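Local atomic coordinates of transcriptional regulator, LacI family (Arthrobacter sp., PDB entry 4RKQ), a protein that probably binds a small effector, such as a sugar, in the cleft of its periplasmic-binding-protein-like domain and probably regulates transcription as a LacI-family regulator. Residues Ala21-Asp24 against Tyr29-Ala32; Val49-Asp52 against Gly57-Gly60; Leu94-Glu99 against Ala105-Phe110; Phe198-Ala203 against Leu239-Leu244; Leu246-Arg251 against Lys277-Leu282. One frame throughout, in Å; residues are numbered along the deposited sequence. Where two conformers were deposited one is given.

Contact 1. Residues Ala21-Asp24 against Tyr29-Ala32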
# COMPACT_ATOMS: atom_id res chain seq x y z
N ALA A 21 2.76 15.18 -0.22
CA ALA A 21 1.30 15.21 0.01
C ALA A 21 0.60 14.12 -0.86
O ALA A 21 0.74 14.09 -2.10
CB ALA A 21 0.77 16.60 -0.30
N ILE A 22 -0.11 13.20 -0.23
CA ILE A 22 -0.84 12.20 -0.98
C ILE A 22 -2.29 12.14 -0.48
O ILE A 22 -2.51 12.32 0.70
CB ILE A 22 -0.22 10.81 -0.90
CG1 ILE A 22 0.10 10.49 0.52
CG2 ILE A 22 1.09 10.79 -1.73
CD1 ILE A 22 0.31 9.02 0.75
N PRO A 23 -3.24 11.92 -1.40
CA PRO A 23 -4.65 11.97 -1.04
C PRO A 23 -5.14 10.79 -0.24
O PRO A 23 -6.17 10.89 0.35
CB PRO A 23 -5.37 12.01 -2.39
CG PRO A 23 -4.42 11.48 -3.36
CD PRO A 23 -3.05 11.77 -2.85
N ASP A 24 -4.46 9.65 -0.29
CA ASP A 24 -4.82 8.51 0.55
C ASP A 24 -3.67 7.56 0.55
O ASP A 24 -2.73 7.72 -0.21
CB ASP A 24 -6.09 7.79 0.06
CG ASP A 24 -5.94 7.22 -1.35
OD1 ASP A 24 -5.13 6.29 -1.58
OD2 ASP A 24 -6.65 7.72 -2.24
N TYR A 29 -1.22 2.54 -5.28
CA TYR A 29 -0.35 3.44 -6.02
C TYR A 29 0.34 4.43 -5.10
O TYR A 29 1.51 4.69 -5.25
CB TYR A 29 -1.13 4.20 -7.09
CG TYR A 29 -0.24 5.20 -7.78
CD1 TYR A 29 0.73 4.76 -8.67
CD2 TYR A 29 -0.29 6.55 -7.49
CE1 TYR A 29 1.60 5.66 -9.25
CE2 TYR A 29 0.57 7.47 -8.09
CZ TYR A 29 1.54 7.00 -8.95
OH TYR A 29 2.42 7.87 -9.56
N PHE A 30 -0.39 5.01 -4.14
CA PHE A 30 0.17 6.14 -3.40
C PHE A 30 1.28 5.75 -2.44
O PHE A 30 2.31 6.42 -2.43
CB PHE A 30 -0.92 7.04 -2.78
CG PHE A 30 -1.70 7.80 -3.82
CD1 PHE A 30 -1.09 8.72 -4.62
CD2 PHE A 30 -3.03 7.49 -4.08
CE1 PHE A 30 -1.78 9.37 -5.61
CE2 PHE A 30 -3.74 8.16 -5.04
CZ PHE A 30 -3.11 9.12 -5.81
N PRO A 31 1.15 4.64 -1.74
CA PRO A 31 2.31 4.21 -0.95
C PRO A 31 3.51 3.81 -1.79
O PRO A 31 4.62 4.04 -1.39
CB PRO A 31 1.80 3.01 -0.15
CG PRO A 31 0.34 2.97 -0.34
CD PRO A 31 -0.09 3.94 -1.36
N ALA A 32 3.26 3.26 -2.98
CA ALA A 32 4.37 2.90 -3.88
C ALA A 32 5.10 4.13 -4.39
O ALA A 32 6.33 4.20 -4.38
CB ALA A 32 3.87 2.07 -5.02

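Contact 2. Residues Val49-Asp52 against Gly57-Gly60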
# COMPACT_ATOMS: atom_id res chain seq x y z
N VAL A 49 8.80 14.12 5.10
CA VAL A 49 7.59 13.85 5.88
C VAL A 49 6.37 13.72 4.93
O VAL A 49 6.22 14.48 3.96
CB VAL A 49 7.28 14.93 6.91
CG1 VAL A 49 8.24 14.79 8.10
CG2 VAL A 49 7.38 16.32 6.29
N VAL A 50 5.52 12.73 5.22
CA VAL A 50 4.36 12.44 4.38
C VAL A 50 3.10 12.92 5.11
O VAL A 50 2.98 12.67 6.31
CB VAL A 50 4.28 10.93 4.10
CG1 VAL A 50 3.00 10.61 3.36
CG2 VAL A 50 5.48 10.50 3.27
N ASP A 51 2.24 13.65 4.41
CA ASP A 51 0.90 13.99 4.93
C ASP A 51 -0.14 13.27 4.02
O ASP A 51 -0.27 13.63 2.82
CB ASP A 51 0.68 15.48 4.86
CG ASP A 51 -0.67 15.93 5.47
OD1 ASP A 51 -1.62 15.13 5.61
OD2 ASP A 51 -0.77 17.13 5.78
N ASP A 52 -0.82 12.28 4.61
CA ASP A 52 -1.92 11.56 3.98
C ASP A 52 -3.14 12.40 4.33
O ASP A 52 -3.58 12.40 5.51
CB ASP A 52 -2.06 10.15 4.54
CG ASP A 52 -3.39 9.50 4.23
OD1 ASP A 52 -4.16 10.00 3.37
OD2 ASP A 52 -3.70 8.50 4.90
N GLY A 57 -12.24 15.40 5.66
CA GLY A 57 -12.53 16.37 4.65
C GLY A 57 -11.38 17.26 4.23
O GLY A 57 -11.60 18.26 3.56
N ARG A 58 -10.15 16.89 4.58
CA ARG A 58 -9.00 17.75 4.23
C ARG A 58 -8.71 17.73 2.71
O ARG A 58 -9.04 16.77 2.01
CB ARG A 58 -7.78 17.37 5.06
CG ARG A 58 -7.88 17.64 6.54
CD ARG A 58 -6.65 17.16 7.31
NE ARG A 58 -5.44 17.95 7.01
CZ ARG A 58 -4.26 17.48 6.63
NH1 ARG A 58 -4.06 16.18 6.51
NH2 ARG A 58 -3.24 18.31 6.45
N SER A 59 -8.12 18.81 2.19
CA SER A 59 -7.80 18.94 0.77
C SER A 59 -6.25 18.96 0.59
O SER A 59 -5.52 19.10 1.58
CB SER A 59 -8.35 20.26 0.24
OG SER A 59 -7.61 21.37 0.78
N GLY A 60 -5.79 18.90 -0.65
CA GLY A 60 -4.38 19.08 -0.94
C GLY A 60 -3.87 20.44 -0.49
O GLY A 60 -2.72 20.56 -0.11
O HOH W 1 -5.42 13.75 7.15

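Contact 3. Residues Leu94-Glu99 against Ala105-Phe110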
# COMPACT_ATOMS: atom_id res chain seq x y z
N LEU A 94 6.80 23.91 -5.26
CA LEU A 94 5.88 22.81 -5.36
C LEU A 94 6.09 22.08 -6.68
O LEU A 94 6.13 22.71 -7.75
CB LEU A 94 4.45 23.34 -5.31
CG LEU A 94 3.33 22.35 -5.53
CD1 LEU A 94 3.29 21.30 -4.42
CD2 LEU A 94 2.02 23.12 -5.59
N ILE A 95 6.22 20.75 -6.57
CA ILE A 95 6.13 19.87 -7.71
C ILE A 95 4.83 19.08 -7.58
O ILE A 95 4.71 18.24 -6.69
CB ILE A 95 7.32 18.90 -7.75
CG1 ILE A 95 8.61 19.74 -7.89
CG2 ILE A 95 7.17 17.95 -8.94
CD1 ILE A 95 9.84 18.96 -7.74
N VAL A 96 3.90 19.32 -8.47
CA VAL A 96 2.65 18.52 -8.57
C VAL A 96 2.65 17.49 -9.67
O VAL A 96 3.28 17.66 -10.70
CB VAL A 96 1.40 19.42 -8.79
CG1 VAL A 96 1.13 20.27 -7.58
CG2 VAL A 96 1.56 20.30 -10.03
N LEU A 97 1.90 16.41 -9.46
CA LEU A 97 1.75 15.42 -10.47
C LEU A 97 0.31 15.28 -10.90
O LEU A 97 -0.62 15.42 -10.09
CB LEU A 97 2.18 14.06 -9.93
CG LEU A 97 3.67 13.97 -9.66
CD1 LEU A 97 4.05 14.44 -8.26
CD2 LEU A 97 4.11 12.54 -9.91
N ASP A 98 0.15 15.00 -12.18
CA ASP A 98 -1.13 14.54 -12.73
C ASP A 98 -2.27 15.56 -12.64
O ASP A 98 -3.43 15.18 -12.60
CB ASP A 98 -1.51 13.20 -12.10
CG ASP A 98 -2.46 12.38 -12.98
OD1 ASP A 98 -2.32 12.45 -14.20
OD2 ASP A 98 -3.39 11.72 -12.46
N GLU A 99 -1.95 16.85 -12.69
CA GLU A 99 -2.99 17.88 -12.75
C GLU A 99 -2.47 19.11 -13.45
O GLU A 99 -1.30 19.20 -13.73
CB GLU A 99 -3.54 18.21 -11.36
CG GLU A 99 -2.57 18.86 -10.36
CD GLU A 99 -3.30 19.36 -9.07
OE1 GLU A 99 -3.64 20.54 -8.99
OE2 GLU A 99 -3.58 18.58 -8.19
N ALA A 105 5.84 25.60 -9.31
CA ALA A 105 7.22 25.63 -9.77
C ALA A 105 7.56 24.49 -10.70
O ALA A 105 8.33 24.69 -11.62
CB ALA A 105 8.16 25.62 -8.56
N GLY A 106 6.99 23.31 -10.44
CA GLY A 106 7.28 22.14 -11.21
C GLY A 106 6.09 21.26 -11.36
O GLY A 106 5.18 21.28 -10.52
N SER A 107 6.11 20.46 -12.42
CA SER A 107 4.96 19.55 -12.74
C SER A 107 5.41 18.36 -13.51
O SER A 107 6.25 18.45 -14.38
CB SER A 107 3.91 20.29 -13.58
OG SER A 107 2.72 19.54 -13.75
N ILE A 108 4.81 17.22 -13.19
CA ILE A 108 4.98 15.99 -13.92
C ILE A 108 3.57 15.58 -14.41
O ILE A 108 2.63 15.50 -13.62
CB ILE A 108 5.52 14.84 -13.02
CG1 ILE A 108 6.81 15.14 -12.25
CG2 ILE A 108 5.62 13.54 -13.80
CD1 ILE A 108 8.01 15.52 -13.06
N ASN A 109 3.41 15.42 -15.72
CA ASN A 109 2.12 14.99 -16.33
C ASN A 109 2.42 13.72 -17.12
O ASN A 109 3.59 13.35 -17.36
CB ASN A 109 1.51 16.07 -17.23
CG ASN A 109 0.56 17.03 -16.47
OD1 ASN A 109 0.42 16.99 -15.26
ND2 ASN A 109 -0.08 17.92 -17.21
N PHE A 110 1.38 13.01 -17.52
CA PHE A 110 1.56 11.73 -18.24
C PHE A 110 0.82 11.87 -19.56
O PHE A 110 -0.17 12.57 -19.61
CB PHE A 110 1.02 10.59 -17.42
CG PHE A 110 1.65 10.51 -16.07
CD1 PHE A 110 1.14 11.26 -15.02
CD2 PHE A 110 2.79 9.76 -15.86
CE1 PHE A 110 1.75 11.26 -13.78
CE2 PHE A 110 3.38 9.72 -14.62
CZ PHE A 110 2.87 10.47 -13.59
O HOH W 2 -0.93 14.10 -16.12
O HOH W 3 0.89 18.01 -12.43

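Contact 4. Residues Phe198-Ala203 against Leu239-Leu244. With EDO (1,2-ethanediol), chain F.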
# COMPACT_ATOMS: atom_id res chain seq x y z
N PHE A 198 -9.54 2.25 -15.34
CA PHE A 198 -8.94 3.51 -14.94
C PHE A 198 -7.58 3.30 -14.25
O PHE A 198 -6.64 4.02 -14.52
CB PHE A 198 -9.93 4.24 -14.00
CG PHE A 198 -9.39 5.49 -13.43
CD1 PHE A 198 -9.45 6.67 -14.16
CD2 PHE A 198 -8.78 5.50 -12.18
CE1 PHE A 198 -8.91 7.85 -13.64
CE2 PHE A 198 -8.24 6.68 -11.66
CZ PHE A 198 -8.30 7.86 -12.38
N ASN A 199 -7.51 2.35 -13.33
CA ASN A 199 -6.27 1.98 -12.76
C ASN A 199 -6.27 0.54 -12.29
O ASN A 199 -7.32 -0.15 -12.33
CB ASN A 199 -5.90 2.94 -11.58
CG ASN A 199 -6.91 2.92 -10.45
OD1 ASN A 199 -7.75 2.04 -10.34
ND2 ASN A 199 -6.80 3.92 -9.57
N ASP A 200 -5.10 0.11 -11.81
CA ASP A 200 -4.90 -1.27 -11.28
C ASP A 200 -5.79 -1.67 -10.12
O ASP A 200 -6.25 -2.80 -10.07
CB ASP A 200 -3.45 -1.51 -10.88
CG ASP A 200 -2.48 -1.58 -12.07
OD1 ASP A 200 -2.94 -1.58 -13.21
OD2 ASP A 200 -1.24 -1.65 -11.82
N LEU A 201 -6.02 -0.78 -9.16
CA LEU A 201 -6.90 -1.09 -8.05
C LEU A 201 -8.31 -1.43 -8.57
O LEU A 201 -8.92 -2.44 -8.16
CB LEU A 201 -6.97 0.10 -7.11
CG LEU A 201 -7.89 -0.09 -5.93
CD1 LEU A 201 -7.42 -1.26 -5.11
CD2 LEU A 201 -8.01 1.19 -5.09
N MET A 202 -8.83 -0.60 -9.47
CA MET A 202 -10.14 -0.88 -10.08
C MET A 202 -10.05 -2.18 -10.90
O MET A 202 -10.95 -2.99 -10.87
CB MET A 202 -10.66 0.32 -10.89
CG MET A 202 -11.00 1.57 -10.02
SD MET A 202 -11.73 2.94 -10.94
CE MET A 202 -13.43 2.42 -10.94
N ALA A 203 -8.94 -2.40 -11.61
CA ALA A 203 -8.78 -3.63 -12.36
C ALA A 203 -8.82 -4.89 -11.51
O ALA A 203 -9.37 -5.90 -11.93
CB ALA A 203 -7.51 -3.62 -13.22
N LEU A 239 -1.83 -9.15 -13.61
CA LEU A 239 -2.56 -8.09 -14.28
C LEU A 239 -1.70 -7.38 -15.28
O LEU A 239 -0.63 -6.87 -14.95
CB LEU A 239 -3.10 -7.08 -13.26
CG LEU A 239 -3.76 -5.81 -13.78
CD1 LEU A 239 -5.00 -6.12 -14.58
CD2 LEU A 239 -4.11 -4.89 -12.63
N SER A 240 -2.17 -7.36 -16.53
CA SER A 240 -1.47 -6.64 -17.59
C SER A 240 -1.81 -5.19 -17.37
O SER A 240 -2.92 -4.86 -16.97
CB SER A 240 -1.94 -7.08 -18.99
OG SER A 240 -1.51 -8.42 -19.25
N THR A 241 -0.85 -4.31 -17.61
CA THR A 241 -1.08 -2.93 -17.22
C THR A 241 -0.26 -1.92 -18.00
O THR A 241 0.82 -2.22 -18.50
CB THR A 241 -0.79 -2.78 -15.71
OG1 THR A 241 -1.11 -1.46 -15.30
CG2 THR A 241 0.67 -3.05 -15.37
N MET A 242 -0.80 -0.71 -18.11
CA MET A 242 -0.02 0.42 -18.59
C MET A 242 0.72 1.00 -17.36
O MET A 242 0.11 1.55 -16.42
CB MET A 242 -0.89 1.45 -19.28
CG MET A 242 -1.65 0.98 -20.53
SD MET A 242 -0.51 0.50 -21.82
CE MET A 242 0.58 1.91 -21.92
N ALA A 243 2.04 0.94 -17.42
CA ALA A 243 2.87 1.29 -16.24
C ALA A 243 4.06 2.13 -16.56
O ALA A 243 4.64 2.00 -17.63
CB ALA A 243 3.37 0.02 -15.61
N LEU A 244 4.53 2.90 -15.57
CA LEU A 244 5.90 3.42 -15.62
C LEU A 244 6.51 2.95 -14.32
O LEU A 244 5.76 2.72 -13.35
CB LEU A 244 5.96 4.95 -15.76
C1 EDO F . -4.07 6.66 -9.32
O1 EDO F . -4.10 5.23 -9.18
C2 EDO F . -2.91 7.11 -10.17
O2 EDO F . -3.17 6.60 -11.48

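Contact 5. Residues Leu246-Arg251 against Lys277-Leu282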
# COMPACT_ATOMS: atom_id res chain seq x y z
N LEU A 246 7.99 3.04 -10.98
CA LEU A 246 7.86 4.05 -9.94
C LEU A 246 9.19 4.67 -9.59
O LEU A 246 9.21 5.76 -9.11
CB LEU A 246 7.19 3.45 -8.72
CG LEU A 246 5.69 3.43 -9.07
CD1 LEU A 246 4.94 2.38 -8.30
CD2 LEU A 246 5.10 4.81 -8.86
N ARG A 247 10.30 4.00 -9.89
CA ARG A 247 11.61 4.63 -9.70
C ARG A 247 11.83 5.82 -10.65
O ARG A 247 12.45 6.81 -10.26
CB ARG A 247 12.74 3.62 -9.90
CG ARG A 247 12.83 2.61 -8.77
CD ARG A 247 14.13 1.83 -8.86
NE ARG A 247 13.85 0.41 -8.93
CZ ARG A 247 14.16 -0.39 -9.95
NH1 ARG A 247 13.83 -1.66 -9.89
NH2 ARG A 247 14.82 0.08 -11.01
N GLU A 248 11.37 5.67 -11.89
CA GLU A 248 11.39 6.75 -12.90
C GLU A 248 10.48 7.92 -12.55
O GLU A 248 10.84 9.08 -12.75
CB GLU A 248 10.95 6.21 -14.27
CG GLU A 248 12.10 5.94 -15.22
CD GLU A 248 11.97 4.61 -15.91
OE1 GLU A 248 11.43 4.55 -17.04
OE2 GLU A 248 12.39 3.60 -15.32
N VAL A 249 9.28 7.63 -12.06
CA VAL A 249 8.38 8.72 -11.65
C VAL A 249 9.00 9.48 -10.48
O VAL A 249 9.06 10.73 -10.48
CB VAL A 249 6.98 8.25 -11.26
CG1 VAL A 249 6.17 9.46 -10.84
CG2 VAL A 249 6.29 7.56 -12.43
N GLY A 250 9.44 8.72 -9.49
CA GLY A 250 10.22 9.25 -8.37
C GLY A 250 11.44 10.04 -8.77
O GLY A 250 11.67 11.16 -8.25
N ARG A 251 12.26 9.49 -9.66
CA ARG A 251 13.42 10.26 -10.13
C ARG A 251 13.03 11.54 -10.86
O ARG A 251 13.68 12.57 -10.71
CB ARG A 251 14.33 9.38 -10.99
CG ARG A 251 15.68 9.96 -11.33
CD ARG A 251 16.71 8.88 -11.64
NE ARG A 251 16.15 7.70 -12.29
CZ ARG A 251 15.71 7.63 -13.55
NH1 ARG A 251 15.22 6.48 -14.01
NH2 ARG A 251 15.74 8.69 -14.36
N LYS A 277 5.76 8.88 -20.05
CA LYS A 277 4.98 7.96 -20.89
C LYS A 277 4.92 6.59 -20.24
O LYS A 277 5.96 6.06 -19.83
CB LYS A 277 5.60 7.85 -22.28
CG LYS A 277 5.59 9.13 -23.11
CD LYS A 277 5.40 8.85 -24.59
CE LYS A 277 5.70 10.07 -25.46
NZ LYS A 277 4.98 11.29 -25.02
N HIS A 278 3.72 6.00 -20.15
CA HIS A 278 3.55 4.64 -19.63
C HIS A 278 4.02 3.67 -20.70
O HIS A 278 4.08 4.02 -21.87
CB HIS A 278 2.08 4.33 -19.39
CG HIS A 278 1.45 5.15 -18.32
ND1 HIS A 278 1.06 6.46 -18.51
CD2 HIS A 278 1.13 4.85 -17.04
CE1 HIS A 278 0.50 6.91 -17.41
NE2 HIS A 278 0.51 5.95 -16.50
N ARG A 279 4.30 2.44 -20.29
CA ARG A 279 4.62 1.37 -21.20
C ARG A 279 3.67 0.23 -20.88
O ARG A 279 3.29 0.03 -19.73
CB ARG A 279 6.08 0.96 -21.00
CG ARG A 279 7.10 1.97 -21.55
CD ARG A 279 8.55 1.48 -21.45
NE ARG A 279 8.94 1.12 -20.09
CZ ARG A 279 9.30 1.98 -19.13
NH1 ARG A 279 9.34 3.30 -19.36
NH2 ARG A 279 9.64 1.53 -17.93
N LEU A 280 3.30 -0.54 -21.90
CA LEU A 280 2.45 -1.74 -21.68
C LEU A 280 3.26 -2.87 -21.07
O LEU A 280 4.24 -3.31 -21.66
CB LEU A 280 1.83 -2.19 -23.00
CG LEU A 280 0.97 -3.45 -22.98
CD1 LEU A 280 -0.20 -3.35 -22.01
CD2 LEU A 280 0.52 -3.74 -24.40
N VAL A 281 2.86 -3.33 -19.90
CA VAL A 281 3.48 -4.49 -19.25
C VAL A 281 2.49 -5.65 -19.38
O VAL A 281 1.38 -5.65 -18.80
CB VAL A 281 3.82 -4.20 -17.79
CG1 VAL A 281 4.43 -5.43 -17.12
CG2 VAL A 281 4.76 -3.01 -17.71
N LEU A 282 2.86 -6.62 -20.21
CA LEU A 282 2.02 -7.77 -20.50
C LEU A 282 2.24 -8.85 -19.47
O LEU A 282 3.34 -9.32 -19.29
CB LEU A 282 2.33 -8.34 -21.89
CG LEU A 282 1.93 -7.40 -23.03
CD1 LEU A 282 2.25 -8.00 -24.39
CD2 LEU A 282 0.45 -7.03 -22.94

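Contact 1. Residues Ala21-Asp24 against Tyr29-Ala32
Phe30 lays one ring face against Pro23 at the first turn of a beta-alpha-beta unit, where strand 17-22 gives way to helix 29-43 in the periplasmic-binding-protein fold. Phe30 CG is anti to the carbonyl carbon (chi1 -69°), which sends the ring toward Pro23. Pro23 CD stands over the middle of the ring, 3.9 Å from the centroid and 13° off its normal, a CH-pi contact; Pro23 CG reaches farther toward the rim, 3.6 Å from Phe30 CZ. Proline suits this place: CD and CG carry C-H groups that can lie on an aromatic face, and its N has no hydrogen for a neighbouring strand. Ile22 CG2 adds a looser touch, 4.2 Å from Phe30 CD1. At the edge comes Asp24, whose OD1 is 3.5 Å from Phe30 CD2, with the carboxylate turned 81° against the ring plane. The carboxylate's polar partner lies elsewhere: OD1 accepts from Asn27 N, a bond that ties the loop ahead of the helix. Tyr29 CD2 lies over the rim of the opposite face; Tyr77, its OH hydrogen-bonded to Tyr29 OH, meets Phe30 edge-to-face. Alanine in place of Phe30 would probably leave Pro23 without the ring face it rests on and open a gap between strand end and helix. At the root of the side chain, Phe30 CB lies 3.2 Å from Asp24 O, a buried oxygen with no partner in the model.

Contact 2. Residues Val49-Asp52 against Gly57-Gly60
The carboxylate of Asp51 and the guanidinium of Arg58 meet edge to edge, their planes just 10° apart, so that neither group offers its face to the other. Arg58 approaches end-on with two nitrogens: NH1 gives a hydrogen bond of 2.8 Å to Asp51 OD1 and NH2 one of 2.8 Å to Asp51 OD2. Both are almost straight, the first with an angle of 176° at the hydrogen, and each uses the syn lone pair of its oxygen. This two-pronged, nearly coplanar salt bridge restrains the rotation of both groups. The second hydrogen of NH1 is used as well: a water at the same guanidinium edge accepts from NH1 at 2.9 Å and donates to the backbone oxygen Asp52 O at 2.8 Å, tying the strand end to the arginine.

Asp51 holds its CG anti to the backbone N (chi1 -176°), which carries the carboxylate off the strand toward the loop. A bend at chi3 turns the long arm of Arg58 to meet it. Asp51 OD2 is also hydrogen-bonded to His66 ND1, a setting likely to favour the charged form of the aspartate. Asp52, whose CB points away from the loop, is hydrogen-bonded through OD2 to His55 NE2.

The contact braces the loop between strand 47-52 and helix 60-67 in a parallel alpha/beta lobe. Ser59 forms the N-cap of that helix, from which Ala63 and Leu67 pack on Asp51. One edge of strand 47-52 pairs with strand 17-22; Val50 makes backbone hydrogen bonds to the second subunit.

Contact 3. Residues Leu94-Glu99 against Ala105-Phe110
Asp98 meets Phe110 just where two parallel strands, 94-97 and 106-110, run out. Its CB lies 4.1 Å from Phe110 CE1. CG, anti to the backbone N (chi1 -156°), swings the carboxylate past the ring edge, and at the tip OD1 comes to 3.7 Å from Phe110 CD1. OD1 also accepts a hydrogen bond from a water, 2.9 Å away, that accepts in turn from Phe110 N, and it is hydrogen-bonded to Tyr112 OH; OD2 has a long, weak ion pair with Arg151.

Behind this end the backbones pair in parallel register. Gly106 N bonds Leu94 O, Val96 N bonds Gly106 O from above its carbonyl plane, Ile108 N bonds Val96 O at 3.0 Å, and Asp98 N bonds Ile108 O at 2.9 Å. Glycine fits position 106 because a CB there would fall about 3.1 Å from Ile95 CG1. Leu97 and Ile108 point the same way, side by side, with Leu97 CG 3.9 Å from Ile108 CB. Asn109 brings its side-chain amide beside the loop at Glu99. Were Asn109 a valine, that amide would be gone and the Glu99 carbonyl would probably lose a polar neighbour.

Ile95, Leu97 and Ile108 face helix 246-262, whereas Leu94 and Val96 pack against helix 82-89. Strand 94-97 pairs on its far edge with strand 73-76, and strand 106-110 with 273-281, within the parallel sheet of a Rossmann-like lobe.

Contact 4. Residues Phe198-Ala203 against Leu239-Leu244
A single hydrogen bond joins Asp200 to Thr241: Thr241 OG1 donates to Asp200 OD1 at 2.8 Å, reaching its syn lone pair. Threonine holds OG1 anti to its backbone N (chi1 -175°), which aims the hydroxyl out of strand 240-243 at the helix start, while the aspartate crosses it at about a right angle. The other carboxylate oxygen, OD2, accepts from the backbone N of Ile229, with a weaker bond from Gly228 N. One buried acidic group is thereby gripped from the strand and from a loop, and these donors probably stabilise its charge, as does the amino end of the helix on which it sits.

Apolar contact comes from Leu239, whose branched end packs against the first helical turn. Its CD2 lies 3.7 Å from Ala203 CB, and CD1 is 3.8 Å from the same Ala203 CB. A small alanine lets the leucine come this close to the helix. Leu239 CD2 also lies beside Asp200 OD1.

Helix 200-212 follows strand 194-197 and leads to the neighbouring parallel strand 222-225, a beta-alpha-beta unit of the second lobe; strand 240-243 lies on the far side of 222-225.

Capping is the work of Asn199, the N-cap residue, whose OD1 accepts from Met202 N at 3.0 Å. The amide's other end is turned to a bound 1,2-ethanediol, Asn199 ND2 giving a hydrogen bond of 3.0 Å to its O1. Asn27, Arg151 and Asp227 also bind this diol, probably a crystallisation additive, at a place consistent with the effector cleft of LacI-family proteins.

Contact 5. Residues Leu246-Arg251 against Lys277-Leu282
Glu248 and Arg279 reach across to each other at the surface by their charged ends alone, in a weak salt bridge. Arg279 NH1 gives Glu248 OE1 a weak hydrogen bond of 3.4 Å, with an angle of 145° at the hydrogen, and NH2 lies 3.6 Å from the same oxygen. A bend at chi3 (-56°) turns the guanidinium of Arg279 to Glu248, and the carboxylate stands at its edge, the two planes 14° apart. This is the loose side: Glu248 is poorly ordered, its bent chain is probably mobile, and a crystal neighbour also touches it, which may affect the pairing. Long, flexible charged side chains suit such a site, for they can meet at the surface while tolerating movement.

The firm packing lies on the inward side of each element. Leu246 and Val249 turn from the helix toward helix 29-43, touching Ala32 and Phe33. On the strand His278 is buried, its ring meeting that of Phe110.

Helix 246-262 follows strand 240-243 across the hinge between the lobes. Strand 273-281, interrupted by a bulge or short loop, passes from one lobe to the other: it pairs with 106-110 in the first and, antiparallel, with 240-243 in the second.

How the contacts relate
Contacts 2, 3 and 4 are buried, contact 1 is partly so, and contact 5 lies at the surface. Contacts 1 and 2 lie on neighbouring strands, 17-22 and 47-52: Ile22 N and Asp51 O probably bond between them, yet one relies on ring packing and the other on charge. Contact 3, alone in joining two neighbouring strands, is mostly backbone bonding. Contact 4, in the second lobe, puts one buried polar bond beside leucine packing, whereas the ion pair of contact 5 is weak, unlike the tight one of contact 2. Contact 5 touches contacts 1, 3 and 4, its helix meeting the first lobe and its strand pairing with 239-244.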